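Local coordinates for protein 1-pyrroline-5-carboxylate dehydrogenase (Thermus thermophilus, PDB 1UZB) that probably oxidises 1-pyrroline-5-carboxylate, through its open-chain semialdehyde, to glutamate, as a member of the aldehyde dehydrogenase family, at residues R112-E123 with D211-I222; K321-I329 with V437-T446. All coordinates share one frame; numbering follows the deposited sequence. Where two conformers were deposited one is given.

How the interactions relate
Interaction 1 and interaction 2 share no helix or strand; they lie on opposite sides of the chain's centre, with nearest atoms about 11 Å apart. Both are largely buried, but their chemistry differs. Interaction 1 packs helix 113-124 antiparallel on helix 213-226, a crossover helix consistent with the cofactor-binding domain of aldehyde dehydrogenases. Its polar chemistry is mainly charged: a salt-bridge network of three partly exposed residues and a buried lysine toward one end, an apolar middle, and a carboxylate on helix amides at the other end. In interaction 2 a turn, whose cysteine is consistent with the family's nucleophile, and the strand following it meet a helix end and loop, and one arginine binds uncharged backbone carbonyls.

Interaction 1. Residues R112-E123 with D211-I222; sequences RKRELEATLVYE and DAVVVGAKVFEI
Arg112 and Glu221 form a nearly straight salt bridge, NH1 to OE1 at 3.0 Å. Bent at chi3 (62°), Arg112 brings its guanidinium edge to Glu221 OE1, although the planes lie 68° apart and the oxygen is met from above the carboxylate plane. Side-on, NE and NH1 also grip Glu115, NH1 to OE2 at 2.7 Å. Replacing Arg112 by an alanine would probably cost Glu115 its two-nitrogen grip and Glu221 one salt bridge, leaving it Arg36. Lys218, extended beyond CG, meets Thr119 tip to tip, its NZ donating to OG1 at 2.7 Å, while the hydroxyl donates to Glu115 O; NZ also reaches Glu115 OE2 at 3.4 Å, a weak bond. Val215 is a knob among Leu116, Thr119, Leu120 and Glu123, and Leu116 CD1 reaches Ile222 CD1 at 3.9 Å. Glu123 spends both syn lone pairs on the opening helix turn: OE1 takes Val214 N at 2.8 Å and OE2 takes Val215 N at 2.9 Å. Ser55 hydrogen-bonds Glu123; Arg36 and Glu33 salt-bridge Glu221 and Lys218. The helices run nearly antiparallel (164°); Leu116 and Leu120 also touch helix 128-149 and Val219 helix 188-199, while helix 213-226 links parallel strands 203-207 and 233-235 in a beta-alpha-beta crossover.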
loop_
_atom_site.group_PDB
_atom_site.type_symbol
_atom_site.label_atom_id
_atom_site.label_comp_id
_atom_site.label_asym_id
_atom_site.label_seq_id
_atom_site.Cartn_x
_atom_site.Cartn_y
_atom_site.Cartn_z
ATOM N N ARG A 112 -33.517 18.000 -6.556
ATOM C CA ARG A 112 -34.786 18.342 -5.910
ATOM C C ARG A 112 -34.550 18.909 -4.511
ATOM O O ARG A 112 -35.458 18.941 -3.677
ATOM C CB ARG A 112 -35.690 17.107 -5.811
ATOM C CG ARG A 112 -36.199 16.602 -7.152
ATOM C CD ARG A 112 -37.154 15.427 -6.989
ATOM N NE ARG A 112 -38.357 15.786 -6.241
ATOM C CZ ARG A 112 -39.390 14.968 -6.050
ATOM N NH1 ARG A 112 -40.445 15.374 -5.356
ATOM N NH2 ARG A 112 -39.367 13.744 -6.556
ATOM N N LYS A 113 -33.329 19.372 -4.273
ATOM C CA LYS A 113 -32.932 19.907 -2.976
ATOM C C LYS A 113 -33.841 20.989 -2.394
ATOM O O LYS A 113 -34.314 20.857 -1.261
ATOM C CB LYS A 113 -31.491 20.422 -3.061
ATOM C CG LYS A 113 -30.897 20.888 -1.742
ATOM C CD LYS A 113 -29.375 20.764 -1.746
ATOM C CE LYS A 113 -28.735 21.485 -2.921
ATOM N NZ LYS A 113 -27.252 21.451 -2.819
ATOM N N ARG A 114 -34.096 22.053 -3.153
ATOM C CA ARG A 114 -34.936 23.137 -2.653
ATOM C C ARG A 114 -36.351 22.670 -2.302
ATOM O O ARG A 114 -36.925 23.095 -1.295
ATOM C CB ARG A 114 -34.992 24.275 -3.677
ATOM C CG ARG A 114 -33.659 24.996 -3.908
ATOM C CD ARG A 114 -33.242 25.851 -2.707
ATOM N NE ARG A 114 -32.273 25.190 -1.831
ATOM C CZ ARG A 114 -30.983 25.039 -2.115
ATOM N NH1 ARG A 114 -30.489 25.500 -3.257
ATOM N NH2 ARG A 114 -30.178 24.434 -1.250
ATOM N N GLU A 115 -36.908 21.794 -3.131
ATOM C CA GLU A 115 -38.245 21.261 -2.892
ATOM C C GLU A 115 -38.285 20.477 -1.579
ATOM O O GLU A 115 -39.205 20.636 -0.776
ATOM C CB GLU A 115 -38.658 20.335 -4.037
ATOM C CG GLU A 115 -40.090 19.840 -3.944
ATOM C CD GLU A 115 -40.346 18.628 -4.819
ATOM O OE1 GLU A 115 -39.645 18.465 -5.840
ATOM O OE2 GLU A 115 -41.256 17.839 -4.487
ATOM N N LEU A 116 -37.290 19.619 -1.370
ATOM C CA LEU A 116 -37.233 18.821 -0.150
ATOM C C LEU A 116 -37.044 19.707 1.082
ATOM O O LEU A 116 -37.668 19.478 2.115
ATOM C CB LEU A 116 -36.111 17.783 -0.250
ATOM C CG LEU A 116 -36.375 16.663 -1.265
ATOM C CD1 LEU A 116 -35.130 15.811 -1.424
ATOM C CD2 LEU A 116 -37.557 15.815 -0.809
ATOM N N GLU A 117 -36.196 20.726 0.965
ATOM C CA GLU A 117 -35.965 21.644 2.073
ATOM C C GLU A 117 -37.262 22.372 2.425
ATOM O O GLU A 117 -37.627 22.474 3.595
ATOM C CB GLU A 117 -34.887 22.669 1.706
ATOM C CG GLU A 117 -33.513 22.070 1.428
ATOM C CD GLU A 117 -32.536 23.091 0.883
ATOM O OE1 GLU A 117 -32.976 24.207 0.538
ATOM O OE2 GLU A 117 -31.328 22.777 0.791
ATOM N N ALA A 118 -37.960 22.865 1.403
ATOM C CA ALA A 118 -39.215 23.580 1.605
ATOM C C ALA A 118 -40.260 22.681 2.254
ATOM O O ALA A 118 -41.070 23.139 3.063
ATOM C CB ALA A 118 -39.733 24.106 0.273
ATOM N N THR A 119 -40.243 21.401 1.903
ATOM C CA THR A 119 -41.201 20.464 2.470
ATOM C C THR A 119 -40.904 20.279 3.959
ATOM O O THR A 119 -41.820 20.150 4.767
ATOM C CB THR A 119 -41.167 19.106 1.737
ATOM O OG1 THR A 119 -41.397 19.320 0.339
ATOM C CG2 THR A 119 -42.253 18.184 2.272
ATOM N N LEU A 120 -39.625 20.282 4.322
ATOM C CA LEU A 120 -39.233 20.153 5.727
ATOM C C LEU A 120 -39.671 21.387 6.513
ATOM O O LEU A 120 -40.113 21.285 7.658
ATOM C CB LEU A 120 -37.715 19.997 5.850
ATOM C CG LEU A 120 -37.133 18.639 5.459
ATOM C CD1 LEU A 120 -35.617 18.726 5.472
ATOM C CD2 LEU A 120 -37.616 17.566 6.426
ATOM N N VAL A 121 -39.521 22.555 5.899
ATOM C CA VAL A 121 -39.915 23.803 6.535
ATOM C C VAL A 121 -41.387 23.736 6.937
ATOM O O VAL A 121 -41.743 24.007 8.085
ATOM C CB VAL A 121 -39.702 25.002 5.574
ATOM C CG1 VAL A 121 -40.340 26.258 6.149
ATOM C CG2 VAL A 121 -38.210 25.225 5.344
ATOM N N TYR A 122 -42.238 23.359 5.988
ATOM C CA TYR A 122 -43.671 23.279 6.240
ATOM C C TYR A 122 -44.162 22.078 7.037
ATOM O O TYR A 122 -45.063 22.228 7.864
ATOM C CB TYR A 122 -44.444 23.347 4.917
ATOM C CG TYR A 122 -44.427 24.717 4.282
ATOM C CD1 TYR A 122 -43.861 24.920 3.024
ATOM C CD2 TYR A 122 -44.962 25.819 4.951
ATOM C CE1 TYR A 122 -43.827 26.188 2.449
ATOM C CE2 TYR A 122 -44.932 27.088 4.387
ATOM C CZ TYR A 122 -44.363 27.263 3.137
ATOM O OH TYR A 122 -44.331 28.520 2.579
ATOM N N GLU A 123 -43.582 20.899 6.815
ATOM C CA GLU A 123 -44.059 19.715 7.526
ATOM C C GLU A 123 -43.547 19.514 8.950
ATOM O O GLU A 123 -44.297 19.038 9.810
ATOM C CB GLU A 123 -43.794 18.437 6.723
ATOM C CG GLU A 123 -44.599 17.257 7.268
ATOM C CD GLU A 123 -44.462 15.979 6.459
ATOM O OE1 GLU A 123 -45.380 15.132 6.551
ATOM O OE2 GLU A 123 -43.446 15.813 5.746
ATOM N N ASP A 211 -45.402 12.369 11.924
ATOM C CA ASP A 211 -45.326 13.803 11.659
ATOM C C ASP A 211 -44.578 14.188 10.390
ATOM O O ASP A 211 -44.599 15.354 9.990
ATOM C CB ASP A 211 -44.673 14.520 12.846
ATOM C CG ASP A 211 -45.534 14.494 14.094
ATOM O OD1 ASP A 211 -46.648 15.056 14.056
ATOM O OD2 ASP A 211 -45.095 13.916 15.111
ATOM N N ALA A 212 -43.931 13.218 9.749
ATOM C CA ALA A 212 -43.154 13.499 8.550
ATOM C C ALA A 212 -43.412 12.534 7.398
ATOM O O ALA A 212 -42.502 12.212 6.631
ATOM C CB ALA A 212 -41.666 13.502 8.906
ATOM N N VAL A 213 -44.655 12.091 7.257
ATOM C CA VAL A 213 -45.002 11.154 6.191
ATOM C C VAL A 213 -44.930 11.744 4.776
ATOM O O VAL A 213 -44.636 11.028 3.819
ATOM C CB VAL A 213 -46.418 10.565 6.402
ATOM C CG1 VAL A 213 -46.445 9.734 7.671
ATOM C CG2 VAL A 213 -47.449 11.684 6.473
ATOM N N VAL A 214 -45.187 13.041 4.632
ATOM C CA VAL A 214 -45.147 13.640 3.303
ATOM C C VAL A 214 -43.743 13.693 2.718
ATOM O O VAL A 214 -43.532 13.312 1.567
ATOM C CB VAL A 214 -45.743 15.067 3.297
ATOM C CG1 VAL A 214 -45.554 15.707 1.926
ATOM C CG2 VAL A 214 -47.225 15.007 3.637
ATOM N N VAL A 215 -42.778 14.163 3.497
ATOM C CA VAL A 215 -41.423 14.230 2.974
ATOM C C VAL A 215 -40.863 12.823 2.736
ATOM O O VAL A 215 -40.027 12.622 1.853
ATOM C CB VAL A 215 -40.490 15.044 3.899
ATOM C CG1 VAL A 215 -40.127 14.241 5.135
ATOM C CG2 VAL A 215 -39.255 15.469 3.122
ATOM N N GLY A 216 -41.330 11.852 3.516
ATOM C CA GLY A 216 -40.886 10.484 3.325
ATOM C C GLY A 216 -41.383 9.981 1.977
ATOM O O GLY A 216 -40.682 9.257 1.264
ATOM N N ALA A 217 -42.603 10.369 1.625
ATOM C CA ALA A 217 -43.175 9.973 0.346
ATOM C C ALA A 217 -42.359 10.582 -0.794
ATOM O O ALA A 217 -42.114 9.928 -1.803
ATOM C CB ALA A 217 -44.627 10.422 0.254
ATOM N N LYS A 218 -41.933 11.833 -0.629
ATOM C CA LYS A 218 -41.143 12.489 -1.664
ATOM C C LYS A 218 -39.794 11.802 -1.837
ATOM O O LYS A 218 -39.260 11.748 -2.946
ATOM C CB LYS A 218 -40.962 13.978 -1.349
ATOM C CG LYS A 218 -42.257 14.765 -1.449
ATOM C CD LYS A 218 -42.018 16.263 -1.351
ATOM C CE LYS A 218 -43.313 17.036 -1.545
ATOM N NZ LYS A 218 -43.064 18.497 -1.650
ATOM N N VAL A 219 -39.236 11.274 -0.751
ATOM C CA VAL A 219 -37.973 10.558 -0.862
ATOM C C VAL A 219 -38.240 9.288 -1.677
ATOM O O VAL A 219 -37.423 8.896 -2.508
ATOM C CB VAL A 219 -37.400 10.203 0.534
ATOM C CG1 VAL A 219 -36.234 9.230 0.395
ATOM C CG2 VAL A 219 -36.935 11.481 1.234
ATOM N N PHE A 220 -39.392 8.653 -1.465
ATOM C CA PHE A 220 -39.702 7.455 -2.235
ATOM C C PHE A 220 -39.955 7.750 -3.706
ATOM O O PHE A 220 -39.732 6.888 -4.557
ATOM C CB PHE A 220 -40.862 6.671 -1.619
ATOM C CG PHE A 220 -40.399 5.561 -0.726
ATOM C CD1 PHE A 220 -39.913 5.836 0.548
ATOM C CD2 PHE A 220 -40.336 4.253 -1.198
ATOM C CE1 PHE A 220 -39.364 4.832 1.336
ATOM C CE2 PHE A 220 -39.788 3.237 -0.418
ATOM C CZ PHE A 220 -39.299 3.528 0.853
ATOM N N GLU A 221 -40.405 8.962 -4.017
ATOM C CA GLU A 221 -40.598 9.325 -5.416
ATOM C C GLU A 221 -39.215 9.263 -6.062
ATOM O O GLU A 221 -39.067 8.835 -7.203
ATOM C CB GLU A 221 -41.149 10.745 -5.553
ATOM C CG GLU A 221 -42.624 10.895 -5.238
ATOM C CD GLU A 221 -43.114 12.305 -5.497
ATOM O OE1 GLU A 221 -42.558 13.243 -4.892
ATOM O OE2 GLU A 221 -44.050 12.478 -6.303
ATOM N N ILE A 222 -38.199 9.698 -5.318
ATOM C CA ILE A 222 -36.831 9.673 -5.816
ATOM C C ILE A 222 -36.353 8.230 -5.996
ATOM O O ILE A 222 -35.752 7.893 -7.020
ATOM C CB ILE A 222 -35.885 10.436 -4.862
ATOM C CG1 ILE A 222 -36.219 11.932 -4.905
ATOM C CG2 ILE A 222 -34.433 10.208 -5.264
ATOM C CD1 ILE A 222 -35.515 12.760 -3.842
HETATM O O HOH W 1 -43.225 15.739 -5.200
HETATM O O HOH W 2 -43.414 19.131 -4.242
#

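Interaction 2. Residues K321-I329 with V437-T446; sequences KCSAASRLI and VANDTPYGLT
Cys322 meets Leu445 through its CB, which lies 3.6 Å from the CD2 branch, and the same methyl approaches the Cys322 carbonyl oxygen. Cys322 sits in the type I turn from Lys321 to Ala324, a position consistent with the nucleophilic cysteine of the family. One residue on, Ser323 CB touches Thr446 CG2 at 3.5 Å; Thr446 OG1 donates to Ser323 O, though that hydroxyl is less surely placed. Arg327 reaches the helix end with a chain bent at chi3 (-63°). Its NH1 bonds Ala438 O at 2.8 Å, almost straight (176°) and on a carbonyl lone pair, while NH2 donates to Val437 O at 2.9 Å from above that carbonyl's plane. Both oxygens lie near the guanidinium plane, so two adjacent carbonyls fix its rotation. Thr441 CG2 rests 3.1 Å above one face, near the rim, and Ile329 CD1 lies more distantly over the opposite one. The Ile329 methyl packs on Ala438 CA at 3.6 Å and on Val437 CG1. Strand 325-331 runs between parallel strands 293-297 and 422-428; Ile329 touches Ala294 and Val428, and Val437 of helix 431-439 covers Ile426 and Val428, so this helix lies against this side of the seven-stranded sheet.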
loop_
_atom_site.group_PDB
_atom_site.type_symbol
_atom_site.label_atom_id
_atom_site.label_comp_id
_atom_site.label_asym_id
_atom_site.label_seq_id
_atom_site.Cartn_x
_atom_site.Cartn_y
_atom_site.Cartn_z
ATOM N N LYS A 321 -33.237 17.638 18.859
ATOM C CA LYS A 321 -32.171 16.814 18.302
ATOM C C LYS A 321 -31.617 15.910 19.390
ATOM O O LYS A 321 -31.489 16.316 20.548
ATOM C CB LYS A 321 -31.033 17.687 17.769
ATOM C CG LYS A 321 -31.443 18.682 16.704
ATOM C CD LYS A 321 -30.235 19.417 16.157
ATOM C CE LYS A 321 -30.656 20.433 15.117
ATOM N NZ LYS A 321 -29.476 21.144 14.554
ATOM N N CYS A 322 -31.284 14.683 19.014
ATOM C CA CYS A 322 -30.717 13.740 19.965
ATOM C C CYS A 322 -29.337 14.217 20.397
ATOM O O CYS A 322 -28.827 13.802 21.434
ATOM C CB CYS A 322 -30.614 12.357 19.329
ATOM S SG CYS A 322 -32.207 11.698 18.835
ATOM N N SER A 323 -28.753 15.106 19.595
ATOM C CA SER A 323 -27.428 15.666 19.849
ATOM C C SER A 323 -27.466 17.044 20.513
ATOM O O SER A 323 -26.420 17.610 20.822
ATOM C CB SER A 323 -26.672 15.799 18.525
ATOM O OG SER A 323 -27.347 16.710 17.666
ATOM N N ALA A 324 -28.663 17.586 20.721
ATOM C CA ALA A 324 -28.811 18.916 21.305
ATOM C C ALA A 324 -28.215 19.091 22.694
ATOM O O ALA A 324 -28.289 18.198 23.541
ATOM C CB ALA A 324 -30.290 19.301 21.342
ATOM N N ALA A 325 -27.620 20.254 22.929
ATOM C CA ALA A 325 -27.077 20.546 24.245
ATOM C C ALA A 325 -28.257 20.890 25.150
ATOM O O ALA A 325 -28.878 21.940 24.992
ATOM C CB ALA A 325 -26.114 21.724 24.177
ATOM N N SER A 326 -28.581 19.991 26.077
ATOM C CA SER A 326 -29.671 20.231 27.016
ATOM C C SER A 326 -29.102 20.503 28.406
ATOM O O SER A 326 -29.836 20.844 29.336
ATOM C CB SER A 326 -30.635 19.039 27.058
ATOM O OG SER A 326 -29.972 17.833 27.382
ATOM N N ARG A 327 -27.789 20.340 28.549
ATOM C CA ARG A 327 -27.115 20.605 29.811
ATOM C C ARG A 327 -25.905 21.490 29.547
ATOM O O ARG A 327 -25.165 21.271 28.583
ATOM C CB ARG A 327 -26.647 19.307 30.483
ATOM C CG ARG A 327 -27.763 18.354 30.891
ATOM C CD ARG A 327 -27.198 17.170 31.669
ATOM N NE ARG A 327 -26.281 16.380 30.852
ATOM C CZ ARG A 327 -25.294 15.633 31.338
ATOM N NH1 ARG A 327 -24.516 14.952 30.506
ATOM N NH2 ARG A 327 -25.075 15.575 32.647
ATOM N N LEU A 328 -25.726 22.506 30.385
ATOM C CA LEU A 328 -24.582 23.407 30.288
ATOM C C LEU A 328 -23.909 23.312 31.651
ATOM O O LEU A 328 -24.466 23.750 32.655
ATOM C CB LEU A 328 -25.029 24.847 30.012
ATOM C CG LEU A 328 -23.891 25.870 29.979
ATOM C CD1 LEU A 328 -22.878 25.500 28.899
ATOM C CD2 LEU A 328 -24.460 27.250 29.722
ATOM N N ILE A 329 -22.729 22.699 31.682
ATOM C CA ILE A 329 -21.981 22.504 32.921
ATOM C C ILE A 329 -20.869 23.534 32.988
ATOM O O ILE A 329 -19.930 23.506 32.194
ATOM C CB ILE A 329 -21.394 21.077 32.973
ATOM C CG1 ILE A 329 -22.524 20.051 32.848
ATOM C CG2 ILE A 329 -20.639 20.863 34.276
ATOM C CD1 ILE A 329 -22.041 18.633 32.626
ATOM N N VAL A 437 -20.223 15.080 36.526
ATOM C CA VAL A 437 -21.612 15.435 36.258
ATOM C C VAL A 437 -21.975 15.107 34.810
ATOM O O VAL A 437 -23.063 14.605 34.532
ATOM C CB VAL A 437 -21.859 16.938 36.535
ATOM C CG1 VAL A 437 -23.235 17.357 36.038
ATOM C CG2 VAL A 437 -21.744 17.209 38.028
ATOM N N ALA A 438 -21.051 15.371 33.893
ATOM C CA ALA A 438 -21.295 15.097 32.483
ATOM C C ALA A 438 -21.586 13.616 32.254
ATOM O O ALA A 438 -22.511 13.264 31.520
ATOM C CB ALA A 438 -20.094 15.529 31.654
ATOM N N ASN A 439 -20.805 12.752 32.895
ATOM C CA ASN A 439 -20.973 11.312 32.738
ATOM C C ASN A 439 -22.128 10.702 33.514
ATOM O O ASN A 439 -22.598 9.616 33.172
ATOM C CB ASN A 439 -19.689 10.576 33.135
ATOM C CG ASN A 439 -18.583 10.754 32.123
ATOM O OD1 ASN A 439 -18.825 10.714 30.916
ATOM N ND2 ASN A 439 -17.361 10.936 32.602
ATOM N N ASP A 440 -22.594 11.397 34.547
ATOM C CA ASP A 440 -23.658 10.859 35.376
ATOM C C ASP A 440 -25.086 11.008 34.863
ATOM O O ASP A 440 -25.894 11.741 35.433
ATOM C CB ASP A 440 -23.548 11.418 36.800
ATOM C CG ASP A 440 -24.479 10.715 37.778
ATOM O OD1 ASP A 440 -24.803 9.529 37.550
ATOM O OD2 ASP A 440 -24.873 11.341 38.782
ATOM N N THR A 441 -25.371 10.316 33.763
ATOM C CA THR A 441 -26.711 10.253 33.178
ATOM C C THR A 441 -26.754 8.868 32.547
ATOM O O THR A 441 -25.721 8.218 32.396
ATOM C CB THR A 441 -26.991 11.300 32.055
ATOM O OG1 THR A 441 -26.418 10.857 30.818
ATOM C CG2 THR A 441 -26.447 12.660 32.430
ATOM N N PRO A 442 -27.949 8.387 32.184
ATOM C CA PRO A 442 -28.041 7.056 31.572
ATOM C C PRO A 442 -27.619 7.048 30.102
ATOM O O PRO A 442 -27.514 5.985 29.489
ATOM C CB PRO A 442 -29.525 6.710 31.714
ATOM C CG PRO A 442 -30.002 7.586 32.846
ATOM C CD PRO A 442 -29.277 8.873 32.584
ATOM N N TYR A 443 -27.369 8.233 29.554
ATOM C CA TYR A 443 -27.018 8.385 28.144
ATOM C C TYR A 443 -25.536 8.594 27.851
ATOM O O TYR A 443 -24.713 8.658 28.756
ATOM C CB TYR A 443 -27.797 9.557 27.554
ATOM C CG TYR A 443 -29.298 9.374 27.541
ATOM C CD1 TYR A 443 -30.115 10.010 28.482
ATOM C CD2 TYR A 443 -29.910 8.611 26.548
ATOM C CE1 TYR A 443 -31.507 9.893 28.423
ATOM C CE2 TYR A 443 -31.292 8.489 26.480
ATOM C CZ TYR A 443 -32.084 9.132 27.416
ATOM O OH TYR A 443 -33.455 9.028 27.313
ATOM N N GLY A 444 -25.211 8.713 26.567
ATOM C CA GLY A 444 -23.831 8.927 26.164
ATOM C C GLY A 444 -23.711 9.164 24.667
ATOM O O GLY A 444 -22.927 8.500 23.985
ATOM N N LEU A 445 -24.473 10.120 24.147
ATOM C CA LEU A 445 -24.447 10.390 22.714
ATOM C C LEU A 445 -23.470 11.495 22.316
ATOM O O LEU A 445 -22.426 11.207 21.731
ATOM C CB LEU A 445 -25.861 10.707 22.215
ATOM C CG LEU A 445 -26.038 10.810 20.695
ATOM C CD1 LEU A 445 -25.413 9.602 20.004
ATOM C CD2 LEU A 445 -27.519 10.905 20.363
ATOM N N THR A 446 -23.799 12.751 22.604
ATOM C CA THR A 446 -22.879 13.835 22.268
ATOM C C THR A 446 -22.486 14.619 23.501
ATOM O O THR A 446 -23.139 14.550 24.544
ATOM C CB THR A 446 -23.474 14.844 21.260
ATOM O OG1 THR A 446 -24.594 15.508 21.855
ATOM C CG2 THR A 446 -23.909 14.145 19.985
#